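Local coordinates for mannan endo-1,4-beta-mannosidase (Bacillus subtilis, PDB 3CBW), which hydrolyses internal beta-1,4-mannosidic linkages in mannan, galactomannan and glucomannan, and takes part in the breakdown of glucomannan, at residues L42-G48 / P70-D76; I221-D227 / V243-D249; F252-Y256 / S284-F290; P270-V276 / T301-W307. The protein carries 3 engineered substitutions. All coordinates share one frame; numbering follows the deposited sequence.

Interaction 1. Residues L42-G48 / P70-D76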
# COMPACT_ATOMS: atom_id res chain seq x y z
N LEU A 42 11.31 6.91 3.27
CA LEU A 42 11.54 5.50 3.58
C LEU A 42 11.66 4.68 2.30
O LEU A 42 10.85 4.82 1.39
CB LEU A 42 10.42 4.92 4.43
CG LEU A 42 10.56 5.06 5.95
CD1 LEU A 42 10.50 6.51 6.36
CD2 LEU A 42 9.48 4.28 6.65
N SER A 43 12.66 3.81 2.25
CA SER A 43 12.72 2.80 1.20
C SER A 43 11.72 1.69 1.48
O SER A 43 11.26 1.51 2.61
CB SER A 43 14.14 2.25 1.10
OG SER A 43 14.50 1.68 2.35
N GLY A 44 11.39 0.94 0.44
CA GLY A 44 10.39 -0.11 0.57
C GLY A 44 10.52 -1.09 -0.56
O GLY A 44 10.93 -0.74 -1.67
N ALA A 45 10.12 -2.32 -0.26
CA ALA A 45 10.09 -3.37 -1.27
C ALA A 45 8.94 -4.32 -1.01
O ALA A 45 8.61 -4.61 0.13
CB ALA A 45 11.38 -4.15 -1.26
N PHE A 46 8.33 -4.79 -2.09
CA PHE A 46 7.32 -5.84 -2.03
C PHE A 46 8.01 -7.19 -1.87
O PHE A 46 8.91 -7.54 -2.64
CB PHE A 46 6.50 -5.83 -3.31
CG PHE A 46 5.39 -6.84 -3.34
CD1 PHE A 46 4.43 -6.89 -2.32
CD2 PHE A 46 5.28 -7.74 -4.40
CE1 PHE A 46 3.39 -7.81 -2.35
CE2 PHE A 46 4.23 -8.65 -4.44
CZ PHE A 46 3.28 -8.68 -3.42
N GLY A 47 7.59 -7.95 -0.87
CA GLY A 47 8.18 -9.25 -0.59
C GLY A 47 7.49 -10.41 -1.27
O GLY A 47 8.05 -11.50 -1.33
N GLY A 48 6.25 -10.20 -1.74
CA GLY A 48 5.51 -11.22 -2.46
C GLY A 48 4.14 -11.52 -1.88
O GLY A 48 3.68 -10.87 -0.93
N PRO A 70 15.32 -2.49 2.89
CA PRO A 70 14.20 -1.54 2.78
C PRO A 70 13.57 -1.27 4.14
O PRO A 70 13.40 -2.19 4.96
CB PRO A 70 13.21 -2.26 1.86
CG PRO A 70 13.60 -3.71 1.89
CD PRO A 70 15.09 -3.72 2.12
N ALA A 71 13.23 -0.01 4.40
CA ALA A 71 12.52 0.32 5.64
C ALA A 71 11.15 -0.35 5.71
O ALA A 71 10.74 -0.81 6.79
CB ALA A 71 12.40 1.83 5.81
N ILE A 72 10.44 -0.40 4.59
CA ILE A 72 9.12 -0.99 4.51
C ILE A 72 9.17 -2.30 3.73
O ILE A 72 9.83 -2.39 2.69
CB ILE A 72 8.15 -0.01 3.82
CG1 ILE A 72 8.00 1.25 4.67
CG2 ILE A 72 6.78 -0.68 3.55
CD1 ILE A 72 7.37 2.41 3.93
N TYR A 73 8.50 -3.33 4.26
CA TYR A 73 8.43 -4.61 3.56
C TYR A 73 6.98 -4.99 3.38
O TYR A 73 6.20 -4.98 4.34
CB TYR A 73 9.21 -5.69 4.29
CG TYR A 73 9.75 -6.77 3.38
CD1 TYR A 73 10.60 -6.45 2.33
CD2 TYR A 73 9.44 -8.11 3.60
CE1 TYR A 73 11.12 -7.45 1.49
CE2 TYR A 73 9.97 -9.12 2.76
CZ TYR A 73 10.81 -8.77 1.73
OH TYR A 73 11.36 -9.74 0.91
N GLY A 74 6.62 -5.31 2.13
CA GLY A 74 5.24 -5.57 1.80
C GLY A 74 4.90 -7.03 1.62
O GLY A 74 5.72 -7.82 1.14
N CYS A 75 3.66 -7.37 2.00
CA CYS A 75 3.08 -8.68 1.68
C CYS A 75 1.68 -8.46 1.14
O CYS A 75 1.03 -7.48 1.47
CB CYS A 75 3.02 -9.58 2.93
SG CYS A 75 1.96 -11.12 2.80
N ASP A 76 1.22 -9.38 0.29
CA ASP A 76 -0.16 -9.34 -0.16
C ASP A 76 -0.81 -10.66 0.24
O ASP A 76 -0.33 -11.73 -0.10
CB ASP A 76 -0.21 -9.09 -1.67
CG ASP A 76 -1.59 -8.75 -2.18
OD1 ASP A 76 -2.54 -9.54 -1.98
OD2 ASP A 76 -1.72 -7.67 -2.81

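Interaction 2. Residues I221-D227 / V243-D249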
# COMPACT_ATOMS: atom_id res chain seq x y z
N ILE A 221 -2.86 1.83 9.47
CA ILE A 221 -2.67 3.14 8.84
C ILE A 221 -3.19 2.97 7.42
O ILE A 221 -2.70 2.12 6.68
CB ILE A 221 -1.18 3.54 8.87
CG1 ILE A 221 -0.74 3.78 10.33
CG2 ILE A 221 -0.93 4.78 8.00
CD1 ILE A 221 0.75 4.03 10.49
N TRP A 222 -4.21 3.74 7.06
CA TRP A 222 -4.99 3.52 5.85
C TRP A 222 -4.42 4.27 4.66
O TRP A 222 -4.25 5.50 4.71
CB TRP A 222 -6.44 3.92 6.12
CG TRP A 222 -7.10 2.95 7.05
CD1 TRP A 222 -6.97 2.90 8.40
CD2 TRP A 222 -7.91 1.84 6.67
NE1 TRP A 222 -7.68 1.84 8.90
CE2 TRP A 222 -8.27 1.17 7.86
CE3 TRP A 222 -8.41 1.37 5.45
CZ2 TRP A 222 -9.10 0.05 7.87
CZ3 TRP A 222 -9.24 0.25 5.46
CH2 TRP A 222 -9.56 -0.41 6.65
N VAL A 223 -4.15 3.53 3.57
CA VAL A 223 -3.46 4.10 2.40
C VAL A 223 -4.37 4.06 1.17
O VAL A 223 -4.89 3.00 0.82
CB VAL A 223 -2.13 3.35 2.13
CG1 VAL A 223 -1.35 3.98 0.98
CG2 VAL A 223 -1.27 3.27 3.40
N TYR A 224 -4.53 5.22 0.52
CA TYR A 224 -5.35 5.38 -0.70
C TYR A 224 -4.39 5.54 -1.87
O TYR A 224 -3.62 6.51 -1.88
CB TYR A 224 -6.21 6.63 -0.52
CG TYR A 224 -6.89 7.15 -1.77
CD1 TYR A 224 -8.04 6.53 -2.28
CD2 TYR A 224 -6.40 8.29 -2.43
CE1 TYR A 224 -8.67 7.00 -3.41
CE2 TYR A 224 -7.04 8.76 -3.58
CZ TYR A 224 -8.17 8.12 -4.05
OH TYR A 224 -8.81 8.57 -5.18
N SER A 225 -4.46 4.64 -2.85
CA SER A 225 -3.42 4.55 -3.87
C SER A 225 -3.94 4.39 -5.30
O SER A 225 -3.92 3.30 -5.87
CB SER A 225 -2.42 3.43 -3.52
OG SER A 225 -3.06 2.17 -3.36
N PRO A 226 -4.37 5.51 -5.92
CA PRO A 226 -4.68 5.47 -7.34
C PRO A 226 -3.44 5.19 -8.20
O PRO A 226 -2.29 5.36 -7.75
CB PRO A 226 -5.16 6.89 -7.63
CG PRO A 226 -4.69 7.73 -6.48
CD PRO A 226 -4.59 6.84 -5.31
N ASP A 227 -3.69 4.76 -9.43
CA ASP A 227 -2.65 4.59 -10.42
C ASP A 227 -2.26 5.93 -11.04
O ASP A 227 -3.13 6.72 -11.42
CB ASP A 227 -3.16 3.66 -11.51
CG ASP A 227 -2.06 3.09 -12.34
OD1 ASP A 227 -1.56 2.02 -11.94
OD2 ASP A 227 -1.69 3.71 -13.36
N VAL A 243 -8.78 7.88 5.48
CA VAL A 243 -7.48 7.77 4.80
C VAL A 243 -6.43 8.49 5.61
O VAL A 243 -6.59 9.66 5.96
CB VAL A 243 -7.53 8.41 3.38
CG1 VAL A 243 -6.15 8.39 2.73
CG2 VAL A 243 -8.52 7.67 2.48
N ASP A 244 -5.33 7.79 5.88
CA ASP A 244 -4.18 8.39 6.55
C ASP A 244 -3.10 8.90 5.58
O ASP A 244 -2.49 9.95 5.82
CB ASP A 244 -3.54 7.38 7.51
CG ASP A 244 -4.44 7.06 8.68
OD1 ASP A 244 -4.81 8.00 9.41
OD2 ASP A 244 -4.78 5.87 8.88
N ILE A 245 -2.86 8.13 4.52
CA ILE A 245 -1.78 8.42 3.56
C ILE A 245 -2.36 8.29 2.17
O ILE A 245 -3.11 7.35 1.90
CB ILE A 245 -0.59 7.42 3.74
CG1 ILE A 245 0.08 7.64 5.10
CG2 ILE A 245 0.44 7.53 2.60
CD1 ILE A 245 1.13 6.61 5.48
N VAL A 246 -2.03 9.24 1.31
CA VAL A 246 -2.39 9.16 -0.11
C VAL A 246 -1.14 8.85 -0.92
O VAL A 246 -0.01 9.14 -0.49
CB VAL A 246 -3.05 10.47 -0.63
CG1 VAL A 246 -4.36 10.70 0.11
CG2 VAL A 246 -2.11 11.70 -0.47
N GLY A 247 -1.30 8.27 -2.09
CA GLY A 247 -0.12 7.98 -2.87
C GLY A 247 -0.41 7.51 -4.26
O GLY A 247 -1.56 7.31 -4.63
N LEU A 248 0.66 7.30 -5.03
CA LEU A 248 0.56 6.83 -6.40
C LEU A 248 1.24 5.51 -6.59
O LEU A 248 2.39 5.33 -6.15
CB LEU A 248 1.20 7.84 -7.35
CG LEU A 248 0.48 9.18 -7.47
CD1 LEU A 248 1.33 10.19 -8.20
CD2 LEU A 248 -0.87 9.02 -8.19
N ASP A 249 0.54 4.59 -7.26
CA ASP A 249 1.17 3.43 -7.87
C ASP A 249 1.66 3.87 -9.25
O ASP A 249 0.86 4.23 -10.11
CB ASP A 249 0.17 2.29 -8.01
CG ASP A 249 -0.16 1.61 -6.68
OD1 ASP A 249 0.15 2.16 -5.60
OD2 ASP A 249 -0.71 0.48 -6.72
O HOH W 1 1.46 3.75 -13.10

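Interaction 3. Residues F252-Y256 / S284-F290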
# COMPACT_ATOMS: atom_id res chain seq x y z
N PHE A 252 6.67 3.38 -14.77
CA PHE A 252 7.04 4.43 -15.70
C PHE A 252 8.43 4.20 -16.24
O PHE A 252 9.22 3.41 -15.69
CB PHE A 252 7.01 5.78 -14.96
CG PHE A 252 7.85 5.79 -13.72
CD1 PHE A 252 9.22 6.08 -13.79
CD2 PHE A 252 7.29 5.49 -12.49
CE1 PHE A 252 10.00 6.07 -12.64
CE2 PHE A 252 8.06 5.48 -11.35
CZ PHE A 252 9.41 5.77 -11.42
N GLN A 253 8.73 4.90 -17.32
CA GLN A 253 10.11 5.04 -17.76
C GLN A 253 10.70 6.38 -17.35
O GLN A 253 11.90 6.48 -17.06
CB GLN A 253 10.22 4.81 -19.26
CG GLN A 253 11.65 4.90 -19.83
CD GLN A 253 12.70 4.12 -19.03
OE1 GLN A 253 13.77 4.65 -18.71
NE2 GLN A 253 12.40 2.87 -18.71
N ASP A 254 9.86 7.41 -17.34
CA ASP A 254 10.27 8.78 -17.04
C ASP A 254 9.84 9.13 -15.62
O ASP A 254 8.65 9.38 -15.37
CB ASP A 254 9.60 9.72 -18.05
CG ASP A 254 9.98 11.18 -17.85
OD1 ASP A 254 10.70 11.52 -16.89
OD2 ASP A 254 9.53 11.99 -18.68
N ALA A 255 10.80 9.16 -14.71
CA ALA A 255 10.53 9.48 -13.31
C ALA A 255 10.02 10.88 -13.06
O ALA A 255 9.45 11.15 -12.02
CB ALA A 255 11.78 9.26 -12.48
N TYR A 256 10.21 11.78 -14.02
CA TYR A 256 9.95 13.19 -13.80
C TYR A 256 8.59 13.63 -14.31
O TYR A 256 8.18 14.78 -14.07
CB TYR A 256 11.05 14.02 -14.47
CG TYR A 256 12.43 13.77 -13.90
CD1 TYR A 256 13.00 14.68 -13.03
CD2 TYR A 256 13.15 12.63 -14.24
CE1 TYR A 256 14.28 14.47 -12.51
CE2 TYR A 256 14.40 12.40 -13.71
CZ TYR A 256 14.95 13.32 -12.86
OH TYR A 256 16.22 13.07 -12.38
N SER A 284 16.90 0.24 -19.33
CA SER A 284 16.98 1.70 -19.32
C SER A 284 16.62 2.28 -17.96
O SER A 284 17.12 3.35 -17.59
CB SER A 284 16.03 2.29 -20.37
OG SER A 284 16.24 3.69 -20.55
N PHE A 285 15.77 1.58 -17.21
CA PHE A 285 15.26 2.11 -15.94
C PHE A 285 16.38 2.35 -14.95
O PHE A 285 17.26 1.52 -14.80
CB PHE A 285 14.21 1.18 -15.32
CG PHE A 285 13.44 1.81 -14.20
CD1 PHE A 285 12.30 2.57 -14.46
CD2 PHE A 285 13.85 1.64 -12.88
CE1 PHE A 285 11.57 3.14 -13.42
CE2 PHE A 285 13.15 2.23 -11.84
CZ PHE A 285 12.00 2.98 -12.11
N ASP A 286 16.34 3.49 -14.27
CA ASP A 286 17.40 3.85 -13.33
C ASP A 286 16.81 4.42 -12.04
O ASP A 286 16.26 5.54 -12.03
CB ASP A 286 18.35 4.87 -13.99
CG ASP A 286 19.63 5.09 -13.20
OD1 ASP A 286 19.64 4.91 -11.96
OD2 ASP A 286 20.65 5.48 -13.83
N TYR A 287 16.94 3.67 -10.95
CA TYR A 287 16.39 4.09 -9.67
C TYR A 287 17.07 5.34 -9.12
O TYR A 287 16.49 6.05 -8.30
CB TYR A 287 16.39 2.95 -8.64
CG TYR A 287 15.15 2.07 -8.70
CD1 TYR A 287 13.93 2.52 -8.20
CD2 TYR A 287 15.20 0.79 -9.27
CE1 TYR A 287 12.78 1.73 -8.25
CE2 TYR A 287 14.05 -0.02 -9.32
CZ TYR A 287 12.85 0.47 -8.81
OH TYR A 287 11.70 -0.30 -8.86
N SER A 288 18.30 5.63 -9.57
CA SER A 288 18.97 6.87 -9.13
C SER A 288 18.25 8.11 -9.66
O SER A 288 18.22 9.14 -8.99
CB SER A 288 20.45 6.89 -9.53
OG SER A 288 20.62 7.07 -10.92
N LEU A 289 17.64 7.98 -10.83
CA LEU A 289 16.85 9.07 -11.40
C LEU A 289 15.53 9.25 -10.66
O LEU A 289 15.01 10.36 -10.57
CB LEU A 289 16.60 8.85 -12.90
CG LEU A 289 17.88 8.86 -13.75
CD1 LEU A 289 17.59 8.38 -15.16
CD2 LEU A 289 18.54 10.26 -13.75
N PHE A 290 14.99 8.16 -10.14
CA PHE A 290 13.74 8.22 -9.35
C PHE A 290 13.94 9.01 -8.05
O PHE A 290 13.14 9.89 -7.72
CB PHE A 290 13.23 6.81 -9.08
CG PHE A 290 12.04 6.75 -8.16
CD1 PHE A 290 10.83 7.37 -8.50
CD2 PHE A 290 12.12 6.04 -6.96
CE1 PHE A 290 9.73 7.30 -7.64
CE2 PHE A 290 11.02 5.97 -6.11
CZ PHE A 290 9.83 6.59 -6.45
O HOH W 2 14.17 5.53 -15.34
O HOH W 3 16.18 5.88 -17.06

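Interaction 4. Residues P270-V276 / T301-W307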
# COMPACT_ATOMS: atom_id res chain seq x y z
N PRO A 270 -0.20 12.99 4.16
CA PRO A 270 1.13 12.61 3.70
C PRO A 270 1.03 11.80 2.41
O PRO A 270 0.08 11.03 2.22
CB PRO A 270 1.67 11.76 4.87
CG PRO A 270 0.97 12.30 6.05
CD PRO A 270 -0.43 12.59 5.55
N PHE A 271 2.03 11.98 1.54
CA PHE A 271 2.06 11.40 0.21
C PHE A 271 3.19 10.38 0.08
O PHE A 271 4.30 10.61 0.58
CB PHE A 271 2.27 12.52 -0.83
CG PHE A 271 2.48 12.02 -2.23
CD1 PHE A 271 1.40 11.81 -3.08
CD2 PHE A 271 3.76 11.69 -2.68
CE1 PHE A 271 1.61 11.30 -4.36
CE2 PHE A 271 3.97 11.17 -3.95
CZ PHE A 271 2.91 10.99 -4.78
N ALA A 272 2.92 9.27 -0.61
CA ALA A 272 3.94 8.26 -0.87
C ALA A 272 3.84 7.71 -2.28
O ALA A 272 2.78 7.80 -2.91
CB ALA A 272 3.81 7.12 0.13
N PHE A 273 4.94 7.18 -2.78
CA PHE A 273 4.91 6.34 -3.98
C PHE A 273 4.66 4.91 -3.55
O PHE A 273 5.57 4.18 -3.15
CB PHE A 273 6.20 6.48 -4.80
CG PHE A 273 6.21 7.73 -5.63
CD1 PHE A 273 5.35 7.85 -6.73
CD2 PHE A 273 6.99 8.82 -5.30
CE1 PHE A 273 5.30 9.00 -7.48
CE2 PHE A 273 6.95 9.99 -6.07
CZ PHE A 273 6.09 10.07 -7.15
N THR A 274 3.38 4.56 -3.53
CA THR A 274 2.90 3.36 -2.87
C THR A 274 3.23 2.07 -3.63
O THR A 274 3.20 1.00 -3.03
CB THR A 274 1.41 3.50 -2.58
OG1 THR A 274 0.75 4.01 -3.74
CG2 THR A 274 1.19 4.47 -1.43
N GLU A 275 3.53 2.19 -4.92
CA GLU A 275 4.17 1.15 -5.75
C GLU A 275 5.03 1.87 -6.76
O GLU A 275 4.65 2.94 -7.26
CB GLU A 275 3.19 0.31 -6.54
CG GLU A 275 2.41 -0.64 -5.73
CD GLU A 275 1.70 -1.74 -6.54
OE1 GLU A 275 2.08 -2.07 -7.68
OE2 GLU A 275 0.73 -2.27 -6.02
N VAL A 276 6.19 1.31 -7.06
CA VAL A 276 7.02 1.86 -8.13
C VAL A 276 7.72 0.74 -8.87
O VAL A 276 8.07 -0.28 -8.28
CB VAL A 276 8.07 2.92 -7.61
CG1 VAL A 276 8.95 2.36 -6.55
CG2 VAL A 276 8.95 3.45 -8.74
N THR A 301 7.13 13.38 -0.70
CA THR A 301 7.14 11.92 -0.64
C THR A 301 7.74 11.42 0.68
O THR A 301 8.86 11.79 1.05
CB THR A 301 7.98 11.33 -1.78
OG1 THR A 301 7.42 11.74 -3.03
CG2 THR A 301 7.99 9.82 -1.73
N ILE A 302 6.99 10.58 1.39
CA ILE A 302 7.49 10.01 2.64
C ILE A 302 8.01 8.57 2.53
O ILE A 302 8.72 8.12 3.41
CB ILE A 302 6.45 10.10 3.79
CG1 ILE A 302 5.19 9.27 3.50
CG2 ILE A 302 6.12 11.57 4.09
CD1 ILE A 302 4.35 9.01 4.74
N TYR A 303 7.64 7.86 1.46
CA TYR A 303 8.17 6.53 1.22
C TYR A 303 7.97 6.13 -0.22
O TYR A 303 7.15 6.71 -0.93
CB TYR A 303 7.58 5.48 2.18
CG TYR A 303 6.21 4.88 1.92
CD1 TYR A 303 6.03 3.87 0.98
CD2 TYR A 303 5.13 5.20 2.73
CE1 TYR A 303 4.78 3.25 0.80
CE2 TYR A 303 3.89 4.59 2.57
CZ TYR A 303 3.72 3.62 1.61
OH TYR A 303 2.50 3.01 1.47
N PHE A 304 8.75 5.14 -0.65
CA PHE A 304 8.46 4.42 -1.89
C PHE A 304 8.45 2.93 -1.62
O PHE A 304 9.12 2.46 -0.69
CB PHE A 304 9.47 4.76 -3.00
CG PHE A 304 10.88 4.28 -2.73
CD1 PHE A 304 11.26 2.98 -3.05
CD2 PHE A 304 11.81 5.13 -2.16
CE1 PHE A 304 12.55 2.54 -2.80
CE2 PHE A 304 13.11 4.71 -1.90
CZ PHE A 304 13.48 3.41 -2.22
N LEU A 305 7.69 2.19 -2.42
CA LEU A 305 7.66 0.73 -2.32
C LEU A 305 7.88 0.16 -3.71
O LEU A 305 6.97 0.17 -4.54
CB LEU A 305 6.33 0.22 -1.73
CG LEU A 305 6.26 -1.29 -1.50
CD1 LEU A 305 6.53 -1.62 -0.07
CD2 LEU A 305 4.91 -1.89 -1.93
N ALA A 306 9.10 -0.26 -3.97
CA ALA A 306 9.42 -0.85 -5.26
C ALA A 306 8.91 -2.27 -5.30
O ALA A 306 8.94 -2.98 -4.29
CB ALA A 306 10.91 -0.79 -5.52
N TRP A 307 8.42 -2.69 -6.46
CA TRP A 307 7.94 -4.07 -6.56
C TRP A 307 9.11 -5.06 -6.62
O TRP A 307 10.28 -4.66 -6.59
CB TRP A 307 6.99 -4.21 -7.76
CG TRP A 307 5.81 -5.11 -7.51
CD1 TRP A 307 5.51 -6.29 -8.14
CD2 TRP A 307 4.75 -4.89 -6.55
NE1 TRP A 307 4.34 -6.82 -7.64
CE2 TRP A 307 3.85 -5.98 -6.68
CE3 TRP A 307 4.48 -3.89 -5.61
CZ2 TRP A 307 2.69 -6.09 -5.90
CZ3 TRP A 307 3.33 -4.02 -4.82
CH2 TRP A 307 2.45 -5.10 -4.98
O HOH W 4 2.56 1.03 -0.33

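Interaction 1. Residues L42-G48 / P70-D76
S43 meets the second segment with both of its oxygens. Its OG accepts from A71 N at 2.9 Å, while its backbone O takes I72 N. With OG lodged between its own backbone N and carbonyl carbon (chi1 59°), the hydroxyl faces the P70-A71 peptide, and N330 OD1 is a further partner of the same atom. Beyond S43, A45 bonds through both of its polar backbone atoms: N gives to I72 O at 3.0 Å, and O receives G74 N. G74 O in turn accepts from G47 N at 2.7 Å, and G48 O takes D76 N at 3.1 Å. The backbone bonds form the parallel ladder between strands 41-49 and 72-79, which helix 57-66 connects into one beta-alpha-beta unit of the TIM barrel; the short strand axes are inclined at 31°. On the A45 side of the sheet the Y73 ring lies against G47, CZ being 3.5 Å from G47 CA, and its OH is hydrogen-bonded to S55 O and A59 N. Replacing Y73 by a leucine, which lacks both ring and hydroxyl, would probably leave S55 O and A59 N without this partner and open a gap beside G47. On the other side, the F46 ring brings CE1 to 3.9 Å from D76 CB, its plane at 90° to the carboxylate. D76 OD2 is satisfied by H114 ND1 and S112 OG, and OD1 by A78 N. At the start of the ladder, L42 CG packs 3.7 Å from A71 CB, and the L42 side chain crosses that of I72 at about a right angle.

Interaction 2. Residues I221-D227 / V243-D249
V223 pairs with I245 and Y224 with V246 in parallel register, the two short strand axes approaching to 4.7 Å at an angle of 36°. W222 O collects two donors, D244 N at 2.8 Å and I245 N at 3.0 Å. Further along, Y224 links to I245 O through N and to G247 N through O, and D249 N reaches P226 O. Where the pairing begins, the D244 side chain substitutes for a backbone acceptor: its OD2 receives W222 N at 2.9 Å through the anti lone pair, almost straight at 174°, and also lies at the edge of the indole. D244 OD1 is taken by V15 N. Apolar contacts fill in beside the ladder, with I221 CG2 3.7 Å from I245 CD1 and Y224 CB 3.7 Å from V243 CG1. At the far end a water donates to both D227 OD2, which also accepts from N229 N, and D249 O, while the carboxylate of D249 is held by T274 OG1 and R172. The pair belongs to the TIM barrel, between strands 169-172 and 271-278; helix 194-214 packs on W222, helix 261-265 on Y224 and V246, and helix 21-32 on I221 and I245.

Interaction 3. Residues F252-Y256 / S284-F290
F252, F285 and F290 form an aromatic cluster where the loop after barrel strand 245-252 meets the start of helix 287-297, two neighbouring beta-alpha connections of the TIM barrel. The F252 ring is shared between the other two. Its plane is turned 47° from that of F285, centroids 5.3 Å apart, and 35° from that of F290, centroids 5.8 Å apart. In both pairs the rings meet obliquely, CE1 of F252 against CE1 and CZ of F285, and CZ of F252 against CD1 of F290. The tightest of these approaches is F252 CE1 to F285 CE1, 3.4 Å. F252 has CG between its backbone N and carbonyl carbon (chi1 54°), a crowded position that sends CE1 and CZ in among the partner rings. The edge of F285 also faces the backbone, CE1 lying 3.3 Å from F252 O, while its CE2 lies over the centre of one face of Y287. With a valine in place of F252, the cluster would lose its shared ring, and F285 CE1 and F290 CD1 would probably be left bordering a gap. Next to the cluster, A255 CB presses to 3.8 Å from F290 CA, and Y256 crosses L289 at about a right angle, its OH bonded to N292. The other border is polar. S284 OG donates to Q253 OE1 at 3.2 Å from above the carbonyl plane, and waters join Q253 OE1 to S284 O and Q253 O to D286 N. D286 caps the helix: its OD1 accepts S288 N at 2.8 Å and S288 OG at 2.6 Å, both arriving from the same face of the carboxylate.

Interaction 4. Residues P270-V276 / T301-W307
The short strand axes of 271-274 and 301-306 run parallel at 17°, F273 bridging to F304 and V276 to A306, with the register slipping by one residue between the two bridges in a beta bulge where the chain turns at E275. Hydrogen bonds continue on both sides of the bulge: F273 O accepts L305 N before it, V276 N gives to L305 O at 2.9 Å after it, and V276 O takes W307 N at 3.0 Å. On one side of the sheet Y303 lays its ring face against A272, whose CB stands 3.5 Å from the ring centroid in a CH-pi contact. The Y303 hydroxyl donates to a water at 2.7 Å from OH, and that water in turn donates a hydrogen bond to T274 O. On the other side V276 CG1 packs 3.9 Å from A306 CB, and F273 CB meets F304 CB. E275 also meets W307. With CG anti to the carbonyl carbon of E275 (chi1 -73°), an extended chain beyond CG carries the carboxylate over one face of the indole, CD 3.3 Å from CZ3 of W307 and the two planes only 20° apart. OE1 is bonded to Y251 OH, and OE2 forms a salt bridge with R172. With an indole face on one flank and polar partners on both oxygens, the carboxylate probably has little freedom to turn, consistent with E275 being the nucleophile, as in related family 26 enzymes, and with W307 probably binding substrate.

Overall arrangement
Interactions 1, 2 and 4 are strand pairs of one TIM barrel wall. Interaction 4 joins the other two, its centre about 10 Å from that of interaction 1 and about 9 Å from that of interaction 2. L42 N reaches I302 O at 2.9 Å and the F46 ring stacks on W307; on the other border V246 N meets P270 O at 2.9 Å. Interaction 3 lies farther out, about 14 Å between centres from interaction 4, whose strands helix 287-297 connects; F252 CE2 touches V276 CG2 at 3.4 Å. The probable catalytic cleft draws on several of them: E275 and W307 from interaction 4, and D249, beside the probable proton donor E176, from interaction 2.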